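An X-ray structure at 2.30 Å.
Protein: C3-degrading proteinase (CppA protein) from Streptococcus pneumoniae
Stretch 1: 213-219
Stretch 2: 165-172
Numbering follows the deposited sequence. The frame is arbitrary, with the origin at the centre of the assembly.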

# COMPACT_ATOMS: atom_id res chain seq x y z
N GLN A 213 21.98 -13.55 -6.86
CA GLN A 213 23.10 -12.58 -6.82
C GLN A 213 22.83 -11.32 -6.03
O GLN A 213 23.63 -10.94 -5.19
CB GLN A 213 23.48 -12.23 -8.24
CG GLN A 213 24.58 -11.27 -8.35
CD GLN A 213 25.10 -11.15 -9.76
OE1 GLN A 213 25.93 -10.28 -10.04
NE2 GLN A 213 24.64 -12.06 -10.68
N LYS A 214 21.72 -10.64 -6.32
CA LYS A 214 21.26 -9.45 -5.55
C LYS A 214 21.20 -9.64 -4.02
O LYS A 214 21.77 -8.85 -3.26
CB LYS A 214 19.88 -9.02 -6.08
CG LYS A 214 19.43 -7.62 -5.64
CD LYS A 214 18.19 -7.18 -6.45
CE LYS A 214 17.40 -6.09 -5.75
NZ LYS A 214 18.18 -4.81 -5.75
N PHE A 215 20.56 -10.71 -3.59
CA PHE A 215 20.31 -11.04 -2.17
C PHE A 215 21.28 -12.03 -1.54
O PHE A 215 21.01 -12.54 -0.48
CB PHE A 215 18.89 -11.60 -2.03
CG PHE A 215 17.87 -10.63 -2.39
CD1 PHE A 215 17.51 -9.65 -1.48
CD2 PHE A 215 17.33 -10.63 -3.67
CE1 PHE A 215 16.57 -8.72 -1.81
CE2 PHE A 215 16.39 -9.71 -4.02
CZ PHE A 215 16.00 -8.74 -3.10
N GLU A 216 22.39 -12.27 -2.23
CA GLU A 216 23.47 -13.14 -1.80
C GLU A 216 23.91 -12.88 -0.34
O GLU A 216 24.28 -13.82 0.37
CB GLU A 216 24.66 -12.91 -2.75
CG GLU A 216 25.58 -14.09 -3.05
CD GLU A 216 26.74 -13.69 -4.02
OE1 GLU A 216 26.89 -12.47 -4.34
OE2 GLU A 216 27.49 -14.60 -4.46
N SER A 217 23.89 -11.63 0.08
CA SER A 217 24.30 -11.24 1.44
C SER A 217 23.24 -11.52 2.53
O SER A 217 23.32 -10.95 3.64
CB SER A 217 24.66 -9.74 1.49
OG SER A 217 23.49 -8.91 1.44
N THR A 218 22.27 -12.38 2.23
CA THR A 218 21.02 -12.44 3.00
C THR A 218 20.24 -13.78 2.86
O THR A 218 20.56 -14.65 2.04
CB THR A 218 20.14 -11.19 2.62
OG1 THR A 218 19.22 -10.88 3.68
CG2 THR A 218 19.37 -11.43 1.32
N GLU A 219 19.24 -13.94 3.72
CA GLU A 219 18.22 -14.97 3.62
C GLU A 219 17.34 -14.74 2.37
O GLU A 219 16.82 -13.62 2.13
CB GLU A 219 17.28 -14.92 4.84
CG GLU A 219 17.30 -16.10 5.83
CD GLU A 219 16.65 -15.74 7.22
OE1 GLU A 219 16.44 -14.53 7.52
OE2 GLU A 219 16.35 -16.66 8.03
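Stretch 2 (165-172) SFLESSEI

The most unusual feature is a very short hydrogen bond: Lys-214 NZ donates to the backbone O of Phe-166 at 2.3 Å. The lysine reaches it with chi1 to chi3 all t and chi4 p. Its CA-to-CB bond points sideways, so the long chain does the reaching. The same NZ forms a salt bridge with Glu-171 OE2 at 3.1 Å. The other carboxylate oxygen of this residue, Glu-171 OE1, accepts from Glu-168 N at 2.8 Å, so one carboxylate links the lysine to the backbone N of Glu-168, within stretch 2. Glu-168 OE2 lies 4.4 Å from Lys-214 NZ, too far for a salt bridge but adding negative charge nearby.

Stretch 1 leaves its helix at Phe-215 and makes a type I beta turn from Phe-215 to Thr-218. Stretch 2 starts as loop and passes into a weakly bonded helix at about 169-172. The nearest CA atoms, Lys-214 CA and Phe-166 CA, are 7.8 Å apart, and side chains fill the gap.

The CA-to-CB bond of Phe-166 points toward stretch 1, and this residue has the largest covered area. Phe-215 CE1 lies over one face of its ring, 3.7 Å from Phe-166 CG. The two rings are oblique, with planes at 47°. Ser-217 OG sits at the ring edge, 3.5 Å from Phe-166 CZ.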

# COMPACT_ATOMS: atom_id res chain seq x y z
N SER A 165 18.08 0.32 1.20
CA SER A 165 17.21 -0.68 0.66
C SER A 165 17.93 -1.40 -0.48
O SER A 165 18.74 -0.82 -1.21
CB SER A 165 15.91 -0.07 0.16
OG SER A 165 15.16 -1.02 -0.57
N PHE A 166 17.63 -2.69 -0.60
CA PHE A 166 17.93 -3.47 -1.78
C PHE A 166 17.21 -2.93 -3.01
O PHE A 166 17.64 -3.21 -4.13
CB PHE A 166 17.56 -4.96 -1.56
CG PHE A 166 18.62 -5.75 -0.86
CD1 PHE A 166 19.82 -6.05 -1.49
CD2 PHE A 166 18.44 -6.19 0.43
CE1 PHE A 166 20.80 -6.80 -0.85
CE2 PHE A 166 19.41 -6.93 1.08
CZ PHE A 166 20.59 -7.23 0.44
N LEU A 167 16.12 -2.19 -2.80
CA LEU A 167 15.35 -1.58 -3.88
C LEU A 167 16.07 -0.35 -4.50
O LEU A 167 16.41 0.64 -3.82
CB LEU A 167 13.95 -1.25 -3.37
CG LEU A 167 13.17 -2.48 -2.87
CD1 LEU A 167 11.69 -2.11 -2.50
CD2 LEU A 167 13.24 -3.70 -3.89
N GLU A 168 16.35 -0.45 -5.80
CA GLU A 168 16.99 0.64 -6.53
C GLU A 168 15.93 1.59 -7.04
O GLU A 168 14.86 1.15 -7.46
CB GLU A 168 17.85 0.14 -7.70
CG GLU A 168 19.01 -0.80 -7.34
CD GLU A 168 19.87 -0.25 -6.21
OE1 GLU A 168 19.90 0.99 -6.02
OE2 GLU A 168 20.51 -1.05 -5.49
N SER A 169 16.22 2.89 -7.00
CA SER A 169 15.40 3.93 -7.66
C SER A 169 15.15 3.64 -9.16
O SER A 169 14.12 4.03 -9.73
CB SER A 169 16.09 5.31 -7.54
OG SER A 169 16.12 5.74 -6.18
N SER A 170 16.14 2.98 -9.78
CA SER A 170 16.05 2.53 -11.17
C SER A 170 14.81 1.66 -11.35
O SER A 170 14.00 1.89 -12.25
CB SER A 170 17.30 1.73 -11.57
OG SER A 170 18.39 1.99 -10.70
N GLU A 171 14.68 0.67 -10.45
CA GLU A 171 13.64 -0.36 -10.50
C GLU A 171 12.33 0.23 -10.01
O GLU A 171 11.34 0.28 -10.74
CB GLU A 171 13.99 -1.55 -9.59
CG GLU A 171 15.45 -2.11 -9.65
CD GLU A 171 15.89 -2.81 -8.32
OE1 GLU A 171 15.26 -2.58 -7.26
OE2 GLU A 171 16.88 -3.58 -8.34
N ILE A 172 12.33 0.68 -8.75
CA ILE A 172 11.10 1.05 -8.03
C ILE A 172 10.39 2.32 -8.51
O ILE A 172 9.31 2.67 -7.98
CB ILE A 172 11.34 1.18 -6.50
CG1 ILE A 172 12.11 2.49 -6.17
CG2 ILE A 172 12.00 -0.09 -5.99
CD1 ILE A 172 12.61 2.58 -4.75